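Local coordinates for VP4 CORE protein (Bluetongue virus, PDB 2JHP) that caps viral messenger RNA as a multifunctional enzyme of the inner capsid, with pockets that hold guanine and S-adenosyl-L-homocysteine, at residues 75-79 / 80-84; 364-367 / 368-371; 572-575 / 576-580; 624-627 / 628-631. All coordinates share one frame; numbering follows the deposited sequence.

Interaction 1. Residues 75-79 / 80-84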
loop_
_atom_site.group_PDB
_atom_site.type_symbol
_atom_site.label_atom_id
_atom_site.label_comp_id
_atom_site.label_asym_id
_atom_site.label_seq_id
_atom_site.Cartn_x
_atom_site.Cartn_y
_atom_site.Cartn_z
ATOM N N ASN A 75 -26.568 -1.845 -7.163
ATOM C CA ASN A 75 -25.818 -2.872 -7.894
ATOM C C ASN A 75 -26.359 -3.200 -9.278
ATOM O O ASN A 75 -27.409 -2.700 -9.678
ATOM C CB ASN A 75 -25.675 -4.148 -7.058
ATOM C CG ASN A 75 -26.977 -4.606 -6.469
ATOM O OD1 ASN A 75 -28.005 -4.650 -7.149
ATOM N ND2 ASN A 75 -26.945 -4.964 -5.195
ATOM N N VAL A 76 -25.624 -4.046 -9.995
ATOM C CA VAL A 76 -26.008 -4.487 -11.329
ATOM C C VAL A 76 -25.965 -6.024 -11.397
ATOM O O VAL A 76 -25.112 -6.663 -10.765
ATOM C CB VAL A 76 -25.158 -3.770 -12.453
ATOM C CG1 VAL A 76 -23.729 -4.296 -12.522
ATOM C CG2 VAL A 76 -25.839 -3.860 -13.820
ATOM N N GLN A 77 -26.912 -6.601 -12.133
ATOM C CA GLN A 77 -27.005 -8.048 -12.288
ATOM C C GLN A 77 -26.129 -8.556 -13.434
ATOM O O GLN A 77 -26.409 -8.304 -14.607
ATOM C CB GLN A 77 -28.459 -8.480 -12.501
ATOM C CG GLN A 77 -28.631 -9.981 -12.661
ATOM C CD GLN A 77 -28.332 -10.737 -11.383
ATOM O OE1 GLN A 77 -29.158 -10.768 -10.459
ATOM N NE2 GLN A 77 -27.159 -11.368 -11.323
ATOM N N LEU A 78 -25.070 -9.273 -13.075
ATOM C CA LEU A 78 -24.195 -9.929 -14.046
ATOM C C LEU A 78 -24.542 -11.416 -14.154
ATOM O O LEU A 78 -25.446 -11.896 -13.458
ATOM C CB LEU A 78 -22.725 -9.732 -13.654
ATOM C CG LEU A 78 -21.924 -8.521 -14.148
ATOM C CD1 LEU A 78 -22.758 -7.268 -14.325
ATOM C CD2 LEU A 78 -20.761 -8.247 -13.210
ATOM N N ALA A 79 -23.840 -12.141 -15.028
ATOM C CA ALA A 79 -24.110 -13.575 -15.254
ATOM C C ALA A 79 -23.562 -14.432 -14.130
ATOM O O ALA A 79 -23.856 -15.619 -14.036
ATOM C CB ALA A 79 -23.512 -14.025 -16.584
ATOM N N ASP A 80 -22.774 -13.792 -13.276
ATOM C CA ASP A 80 -21.876 -14.450 -12.353
ATOM C C ASP A 80 -22.337 -14.177 -10.931
ATOM O O ASP A 80 -22.586 -15.101 -10.162
ATOM C CB ASP A 80 -20.474 -13.844 -12.556
ATOM C CG ASP A 80 -19.355 -14.715 -12.006
ATOM O OD1 ASP A 80 -19.618 -15.634 -11.197
ATOM O OD2 ASP A 80 -18.195 -14.475 -12.400
ATOM N N ILE A 81 -22.421 -12.887 -10.597
ATOM C CA ILE A 81 -22.766 -12.411 -9.263
ATOM C C ILE A 81 -23.647 -11.162 -9.374
ATOM O O ILE A 81 -23.827 -10.611 -10.467
ATOM C CB ILE A 81 -21.490 -12.065 -8.422
ATOM C CG1 ILE A 81 -20.647 -10.983 -9.110
ATOM C CG2 ILE A 81 -20.649 -13.318 -8.132
ATOM C CD1 ILE A 81 -19.660 -10.295 -8.186
ATOM N N ILE A 82 -24.203 -10.732 -8.244
ATOM C CA ILE A 82 -24.850 -9.429 -8.155
ATOM C C ILE A 82 -23.761 -8.429 -7.740
ATOM O O ILE A 82 -23.449 -8.278 -6.551
ATOM C CB ILE A 82 -26.069 -9.448 -7.185
ATOM C CG1 ILE A 82 -27.122 -10.447 -7.680
ATOM C CG2 ILE A 82 -26.694 -8.069 -7.075
ATOM C CD1 ILE A 82 -28.263 -10.708 -6.719
ATOM N N LYS A 83 -23.171 -7.773 -8.738
ATOM C CA LYS A 83 -21.991 -6.932 -8.538
ATOM C C LYS A 83 -22.314 -5.596 -7.883
ATOM O O LYS A 83 -23.144 -4.851 -8.393
ATOM C CB LYS A 83 -21.281 -6.686 -9.880
ATOM C CG LYS A 83 -20.101 -5.711 -9.820
ATOM C CD LYS A 83 -18.910 -6.282 -9.044
ATOM C CE LYS A 83 -17.826 -5.232 -8.814
ATOM N NZ LYS A 83 -17.979 -4.476 -7.535
ATOM N N THR A 84 -21.640 -5.292 -6.774
ATOM C CA THR A 84 -21.745 -3.985 -6.120
ATOM C C THR A 84 -21.252 -2.881 -7.057
ATOM O O THR A 84 -20.199 -3.013 -7.687
ATOM C CB THR A 84 -20.942 -3.933 -4.798
ATOM O OG1 THR A 84 -21.328 -5.023 -3.957
ATOM C CG2 THR A 84 -21.194 -2.628 -4.056
#
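Val76 and Lys83 face each other as an antiparallel hydrogen-bonded pair. Val76 N gives a bond to Lys83 O at 3.1 Å. It is nearly straight, with an angle of 166° at the hydrogen. The return bond, from Lys83 N to Val76 O, is bent and weak. Two residues nearer the turn on each arm, Leu78 N donates to Ile81 O at 3.2 Å. These bonds make a tight beta hairpin of strands 75-77 and 82-84, with Ala79 and Asp80 at the bend. Gln77 adds a bond of its own. Its chain bends at chi2 (68°), which brings NE2 back to Leu78 O at 2.8 Å, on a lone pair and close to the amide plane. The same amide crosses Ile82, with OE1 3.5 Å from Ile82 CG1. Ile82 CG2 reaches the other way, to Asn75 CG at 3.5 Å. On the opposite face of the hairpin, Leu78 CD2 lies 3.7 Å from Lys83 CB, and the two side chains point the same way. Leu78 also packs on Phe69 of strand 67-71 and Ile59 of helix 59-64. Lys83 NZ donates to Thr84 O at 2.7 Å and also to Asp488 O. Thr84 OG1 bonds to Asp488 OD2.

Interaction 2. Residues 364-367 / 368-371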
loop_
_atom_site.group_PDB
_atom_site.type_symbol
_atom_site.label_atom_id
_atom_site.label_comp_id
_atom_site.label_asym_id
_atom_site.label_seq_id
_atom_site.Cartn_x
_atom_site.Cartn_y
_atom_site.Cartn_z
ATOM N N ARG A 364 16.133 27.888 22.823
ATOM C CA ARG A 364 15.832 28.647 21.606
ATOM C C ARG A 364 15.456 27.793 20.383
ATOM O O ARG A 364 14.549 28.159 19.626
ATOM C CB ARG A 364 17.023 29.545 21.268
ATOM C CG ARG A 364 17.039 30.083 19.843
ATOM C CD ARG A 364 18.448 30.519 19.411
ATOM N NE ARG A 364 18.946 31.661 20.177
ATOM C CZ ARG A 364 19.788 31.585 21.206
ATOM N NH1 ARG A 364 20.261 30.411 21.621
ATOM N NH2 ARG A 364 20.170 32.705 21.820
ATOM N N ASP A 365 16.156 26.677 20.182
ATOM C CA ASP A 365 15.937 25.834 19.011
ATOM C C ASP A 365 14.768 24.888 19.255
ATOM O O ASP A 365 14.092 24.423 18.321
ATOM C CB ASP A 365 17.204 25.046 18.688
ATOM C CG ASP A 365 18.363 25.943 18.323
ATOM O OD1 ASP A 365 18.275 26.655 17.297
ATOM O OD2 ASP A 365 19.365 25.933 19.066
ATOM N N VAL A 366 14.548 24.610 20.533
ATOM C CA VAL A 366 13.428 23.816 20.980
ATOM C C VAL A 366 12.185 24.721 21.108
ATOM O O VAL A 366 11.049 24.254 21.133
ATOM C CB VAL A 366 13.838 23.039 22.266
ATOM C CG1 VAL A 366 12.861 23.237 23.396
ATOM C CG2 VAL A 366 14.036 21.545 21.948
ATOM N N ARG A 367 12.425 26.027 21.137
ATOM C CA ARG A 367 11.370 27.038 21.140
ATOM C C ARG A 367 10.834 27.230 19.721
ATOM O O ARG A 367 9.628 27.384 19.524
ATOM C CB ARG A 367 11.920 28.353 21.696
ATOM C CG ARG A 367 10.901 29.312 22.277
ATOM C CD ARG A 367 11.370 29.829 23.640
ATOM N NE ARG A 367 11.169 28.802 24.669
ATOM C CZ ARG A 367 11.664 28.849 25.907
ATOM N NH1 ARG A 367 12.424 29.874 26.311
ATOM N NH2 ARG A 367 11.400 27.855 26.748
ATOM N N LYS A 368 11.741 27.208 18.741
ATOM C CA LYS A 368 11.379 27.296 17.327
ATOM C C LYS A 368 10.486 26.146 16.895
ATOM O O LYS A 368 9.528 26.353 16.148
ATOM C CB LYS A 368 12.619 27.324 16.427
ATOM C CG LYS A 368 12.840 28.639 15.679
ATOM C CD LYS A 368 11.936 28.791 14.441
ATOM C CE LYS A 368 11.890 30.244 13.963
ATOM N NZ LYS A 368 11.020 30.435 12.772
ATOM N N MET A 369 10.803 24.937 17.352
ATOM C CA MET A 369 10.048 23.763 16.932
ATOM C C MET A 369 8.550 23.959 17.170
ATOM O O MET A 369 7.744 23.789 16.247
ATOM C CB MET A 369 10.558 22.496 17.626
ATOM C CG MET A 369 11.860 21.967 17.064
ATOM S SD MET A 369 12.102 20.210 17.394
ATOM C CE MET A 369 12.584 20.227 19.110
ATOM N N VAL A 370 8.198 24.334 18.402
ATOM C CA VAL A 370 6.824 24.665 18.775
ATOM C C VAL A 370 6.230 25.665 17.778
ATOM O O VAL A 370 5.183 25.418 17.187
ATOM C CB VAL A 370 6.757 25.248 20.206
ATOM C CG1 VAL A 370 5.351 25.802 20.520
ATOM C CG2 VAL A 370 7.198 24.208 21.240
ATOM N N GLU A 371 6.925 26.776 17.574
ATOM C CA GLU A 371 6.458 27.847 16.682
ATOM C C GLU A 371 6.297 27.406 15.231
ATOM O O GLU A 371 5.474 27.961 14.503
ATOM C CB GLU A 371 7.413 29.032 16.743
ATOM C CG GLU A 371 7.578 29.577 18.142
ATOM C CD GLU A 371 8.885 30.318 18.336
ATOM O OE1 GLU A 371 9.525 30.713 17.326
ATOM O OE2 GLU A 371 9.267 30.507 19.511
#
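This is a local contact within one helix, between side chains three and four residues apart: Val366 with Met369, and Arg367 with Glu371. Helix 363-373 directly follows strand 357-362. It packs on strand 335-341 of a seven-stranded mixed sheet with the strand order of Rossmann-like methyltransferases. Lys368 N bonds to Arg364 O at 3.1 Å. The next bond, from Met369 N to Asp365 O, is weak, and so is that from Glu371 N to Arg367 O. Val366 and Met369 form the apolar side of the turn. The Met369 chain bends at chi3 (-77°), which carries its methyl CE to within 3.4 Å of Val366 CG2. Both side chains, with Val370, rest on Leu336 of the sheet. The other pair makes no salt bridge. Arg367 NE stays 5.8 Å from Glu371 OE2, and the guanidinium and carboxylate planes are 34° apart. Each polar end has a different partner: Arg367 NH2 bonds to Pro310 O, and Glu371 OE2 bonds to Tyr334 OH. Glu371 meets the aliphatic part of Arg367, with OE2 3.4 Å from CG.

Interaction 3. Residues 572-575 / 576-580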
loop_
_atom_site.group_PDB
_atom_site.type_symbol
_atom_site.label_atom_id
_atom_site.label_comp_id
_atom_site.label_asym_id
_atom_site.label_seq_id
_atom_site.Cartn_x
_atom_site.Cartn_y
_atom_site.Cartn_z
ATOM N N PHE A 572 3.973 -19.307 -23.196
ATOM C CA PHE A 572 4.669 -20.338 -23.968
ATOM C C PHE A 572 4.200 -21.727 -23.557
ATOM O O PHE A 572 4.139 -22.645 -24.389
ATOM C CB PHE A 572 6.193 -20.241 -23.813
ATOM C CG PHE A 572 6.815 -19.054 -24.509
ATOM C CD1 PHE A 572 6.359 -18.628 -25.754
ATOM C CD2 PHE A 572 7.885 -18.377 -23.930
ATOM C CE1 PHE A 572 6.943 -17.538 -26.395
ATOM C CE2 PHE A 572 8.474 -17.290 -24.567
ATOM C CZ PHE A 572 8.001 -16.871 -25.801
ATOM N N LYS A 573 3.867 -21.900 -22.280
ATOM C CA LYS A 573 3.410 -23.208 -21.816
ATOM C C LYS A 573 2.000 -23.497 -22.326
ATOM O O LYS A 573 1.675 -24.638 -22.632
ATOM C CB LYS A 573 3.493 -23.334 -20.293
ATOM C CG LYS A 573 3.580 -24.779 -19.825
ATOM C CD LYS A 573 3.686 -24.931 -18.309
ATOM C CE LYS A 573 3.495 -26.394 -17.889
ATOM N NZ LYS A 573 3.335 -26.524 -16.405
ATOM N N MET A 574 1.180 -22.457 -22.450
ATOM C CA MET A 574 -0.204 -22.629 -22.890
ATOM C C MET A 574 -0.281 -22.890 -24.395
ATOM O O MET A 574 -1.176 -23.596 -24.862
ATOM C CB MET A 574 -1.100 -21.449 -22.437
ATOM C CG MET A 574 -1.192 -20.255 -23.361
ATOM S SD MET A 574 -2.308 -20.497 -24.749
ATOM C CE MET A 574 -3.594 -21.441 -23.972
ATOM N N ILE A 575 0.678 -22.330 -25.131
ATOM C CA ILE A 575 0.720 -22.403 -26.593
ATOM C C ILE A 575 1.113 -23.798 -27.089
ATOM O O ILE A 575 0.420 -24.378 -27.928
ATOM C CB ILE A 575 1.687 -21.324 -27.194
ATOM C CG1 ILE A 575 1.191 -19.896 -26.904
ATOM C CG2 ILE A 575 1.914 -21.533 -28.697
ATOM C CD1 ILE A 575 -0.152 -19.538 -27.513
ATOM N N LEU A 576 2.212 -24.327 -26.554
ATOM C CA LEU A 576 2.787 -25.588 -27.024
ATOM C C LEU A 576 2.177 -26.811 -26.350
ATOM O O LEU A 576 1.765 -27.761 -27.024
ATOM C CB LEU A 576 4.303 -25.593 -26.819
ATOM C CG LEU A 576 5.044 -24.295 -27.144
ATOM C CD1 LEU A 576 6.482 -24.378 -26.663
ATOM C CD2 LEU A 576 4.979 -23.966 -28.632
ATOM N N ASP A 577 2.119 -26.777 -25.021
ATOM C CA ASP A 577 1.695 -27.933 -24.243
ATOM C C ASP A 577 0.189 -28.183 -24.220
ATOM O O ASP A 577 -0.245 -29.249 -23.786
ATOM C CB ASP A 577 2.216 -27.829 -22.803
ATOM C CG ASP A 577 3.660 -28.291 -22.658
ATOM O OD1 ASP A 577 4.201 -28.167 -21.533
ATOM O OD2 ASP A 577 4.258 -28.780 -23.653
ATOM N N TRP A 578 -0.611 -27.227 -24.685
ATOM C CA TRP A 578 -2.035 -27.256 -24.354
ATOM C C TRP A 578 -3.081 -27.133 -25.485
ATOM O O TRP A 578 -4.186 -27.661 -25.343
ATOM C CB TRP A 578 -2.323 -26.215 -23.255
ATOM C CG TRP A 578 -3.715 -26.257 -22.717
ATOM C CD1 TRP A 578 -4.170 -27.027 -21.694
ATOM C CD2 TRP A 578 -4.838 -25.496 -23.179
ATOM N NE1 TRP A 578 -5.506 -26.799 -21.483
ATOM C CE2 TRP A 578 -5.943 -25.861 -22.381
ATOM C CE3 TRP A 578 -5.016 -24.532 -24.184
ATOM C CZ2 TRP A 578 -7.214 -25.304 -22.559
ATOM C CZ3 TRP A 578 -6.280 -23.982 -24.367
ATOM C CH2 TRP A 578 -7.364 -24.370 -23.555
ATOM N N SER A 579 -2.754 -26.482 -26.602
ATOM C CA SER A 579 -3.805 -25.738 -27.312
ATOM C C SER A 579 -4.492 -26.059 -28.682
ATOM O O SER A 579 -5.688 -25.771 -28.792
ATOM C CB SER A 579 -3.400 -24.249 -27.341
ATOM O OG SER A 579 -2.301 -24.022 -28.211
ATOM N N ALA A 580 -3.876 -26.694 -29.689
ATOM C CA ALA A 580 -3.610 -28.143 -29.780
ATOM C C ALA A 580 -2.784 -28.884 -28.725
ATOM O O ALA A 580 -1.808 -28.330 -28.197
ATOM C CB ALA A 580 -3.020 -28.444 -31.196
#
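Two i to i+4 backbone bonds carry the chain along: Asp577 N to Lys573 O at 3.2 Å, and a weak one from Leu576 N to Phe572 O. They lie where helix 568-576 runs into the long loop that leads to helix 612-625. This helix is part of a helical bundle near the C-terminus of the chain. Phe572 packs on helices 551-561, 612-625 and 635-641, and its ring meets that of Trp637. Leu576 and Ile575 fill the same side. Leu576 CD2 lies 3.9 Å from Ile575 CG2, and Leu576 reaches on to Leu641. The other side of the turn is held by Met574 and Trp578. Met574 bends at chi2 and chi3, so that its methyl CE turns back to the indole, 3.4 Å from Trp578 CE3. The approach to the ring is oblique. Both side chains also touch Pro513, and Trp578 NE1 bonds to Asp589 OD2. Lys573 and Asp577 cross without a salt bridge. Lys573 NZ is 5.5 Å from Asp577 OD1, while the same oxygen lies 3.8 Å from Lys573 CG. Beyond these bonds, Ser579 ties the loop back to the helix. Its OG sits between the backbone N and the carbonyl carbon (chi1 71°), and it donates to Ile575 O at 2.8 Å, tilted 24° from the carbonyl plane.

Interaction 4. Residues 624-627 / 628-631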
loop_
_atom_site.group_PDB
_atom_site.type_symbol
_atom_site.label_atom_id
_atom_site.label_comp_id
_atom_site.label_asym_id
_atom_site.label_seq_id
_atom_site.Cartn_x
_atom_site.Cartn_y
_atom_site.Cartn_z
ATOM N N ARG A 624 16.137 -8.175 -33.407
ATOM C CA ARG A 624 16.747 -7.613 -34.608
ATOM C C ARG A 624 16.302 -6.164 -34.791
ATOM O O ARG A 624 17.010 -5.366 -35.409
ATOM C CB ARG A 624 16.387 -8.451 -35.839
ATOM C CG ARG A 624 17.557 -8.714 -36.788
ATOM C CD ARG A 624 17.472 -7.909 -38.081
ATOM N NE ARG A 624 17.425 -6.465 -37.858
ATOM C CZ ARG A 624 17.753 -5.546 -38.764
ATOM N NH1 ARG A 624 18.176 -5.906 -39.973
ATOM N NH2 ARG A 624 17.672 -4.258 -38.458
ATOM N N LYS A 625 15.133 -5.828 -34.249
ATOM C CA LYS A 625 14.648 -4.454 -34.268
ATOM C C LYS A 625 15.196 -3.624 -33.110
ATOM O O LYS A 625 15.172 -2.392 -33.166
ATOM C CB LYS A 625 13.122 -4.405 -34.288
ATOM C CG LYS A 625 12.534 -4.266 -35.677
ATOM C CD LYS A 625 11.265 -3.435 -35.631
ATOM C CE LYS A 625 10.903 -2.904 -37.003
ATOM N NZ LYS A 625 11.803 -1.796 -37.439
ATOM N N MET A 626 15.683 -4.300 -32.067
ATOM C CA MET A 626 16.331 -3.630 -30.925
ATOM C C MET A 626 17.304 -4.511 -30.123
ATOM O O MET A 626 16.895 -5.347 -29.305
ATOM C CB MET A 626 15.300 -2.965 -29.999
ATOM C CG MET A 626 14.024 -3.756 -29.774
ATOM S SD MET A 626 12.728 -2.700 -29.105
ATOM C CE MET A 626 12.281 -1.689 -30.518
ATOM N N GLY A 627 18.593 -4.318 -30.390
ATOM C CA GLY A 627 19.665 -4.878 -29.569
ATOM C C GLY A 627 20.170 -3.782 -28.651
ATOM O O GLY A 627 19.765 -2.624 -28.795
ATOM N N MET A 628 21.056 -4.138 -27.718
ATOM C CA MET A 628 21.542 -3.219 -26.669
ATOM C C MET A 628 20.408 -2.761 -25.745
ATOM O O MET A 628 20.423 -3.073 -24.551
ATOM C CB MET A 628 22.294 -2.016 -27.254
ATOM C CG MET A 628 23.679 -2.331 -27.798
ATOM S SD MET A 628 24.595 -0.821 -28.200
ATOM C CE MET A 628 23.667 -0.178 -29.605
ATOM N N ARG A 629 19.437 -2.025 -26.298
ATOM C CA ARG A 629 18.161 -1.764 -25.622
ATOM C C ARG A 629 17.446 -3.102 -25.529
ATOM O O ARG A 629 16.526 -3.377 -26.305
ATOM C CB ARG A 629 17.281 -0.790 -26.418
ATOM C CG ARG A 629 17.866 0.592 -26.682
ATOM C CD ARG A 629 16.791 1.539 -27.215
ATOM N NE ARG A 629 16.164 1.051 -28.446
ATOM C CZ ARG A 629 15.125 1.628 -29.048
ATOM N NH1 ARG A 629 14.634 1.097 -30.163
ATOM N NH2 ARG A 629 14.570 2.728 -28.542
ATOM N N GLU A 630 17.881 -3.923 -24.575
ATOM C CA GLU A 630 17.557 -5.347 -24.534
ATOM C C GLU A 630 18.599 -6.179 -25.328
ATOM O O GLU A 630 19.524 -5.630 -25.931
ATOM C CB GLU A 630 16.124 -5.612 -25.028
ATOM C CG GLU A 630 15.030 -5.257 -24.026
ATOM C CD GLU A 630 13.663 -5.135 -24.679
ATOM O OE1 GLU A 630 12.651 -5.158 -23.951
ATOM O OE2 GLU A 630 13.601 -5.012 -25.921
ATOM N N GLY A 631 18.443 -7.500 -25.320
ATOM C CA GLY A 631 17.300 -8.106 -24.665
ATOM C C GLY A 631 17.548 -9.184 -23.634
ATOM O O GLY A 631 16.601 -9.645 -23.005
#
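Glu630, lying alongside Met626, has a carboxylate oxygen that two hydroxyls grip: its OE1 is bonded to Ser454 OG and to Thr455 OG1. The other oxygen, OE2, is bonded to Tyr622 OH of helix 612-625. Three bonds hold the carboxylate, and the two at OE1 tie this surface loop to helix 453-460. The loop leaves helix 612-625 and leads to helix 635-641. It makes two gamma turns in succession. Met628 is the centre of the first, a classic gamma turn with a positive phi (63°). Its bond, from Arg629 N to Gly627 O at 2.6 Å, is bent and weak. Met628 CB sits 3.0 Å from the same Gly627 O, and the end of the Met628 side chain leads away from residues 624-627. Arg629 is the centre of the second, an inverse gamma turn. The two turns fold Arg629 and Glu630 back beside Met626. The peptide that follows, between Glu630 and Gly631, is cis. Met626 touches both Arg629 and Glu630. Its sulfur SD lies 4.0 Å from Glu630 OE2, with the two side chains pointing the same way, and its CG is 4.1 Å from that oxygen. Arg629 crosses Met626 at an angle. Its chain bends at chi3 (-58°), and NH1 lies 4.1 Å from Met626 CB. Met626 also packs on Met560 of helix 551-561, so one side of the loop leans on that helix. Met626 bends at chi3 as well, and its methyl CE meets the guanidinium of Arg629 obliquely, 3.7 Å from NH1.

All four contacts are local, and none touches another. Interactions 1 and 4 lie at the surface, while interactions 2 and 3 are partly buried. Interaction 1 is a hairpin held mainly by backbone bonds. Interaction 4 is a loop with one weak backbone bond, anchored by a carboxylate. Interaction 2 lies within a helix and interaction 3 where a helix runs out into a loop; each pairs a methionine methyl with an apolar neighbour. A serine hydroxyl in interaction 3 bonds back to a helix carbonyl. Interactions 3 and 4 are about 11 Å apart at their nearest atoms and share helix 551-561 as a neighbour. Interaction 2 lies across the chain's centre from interactions 1 and 3.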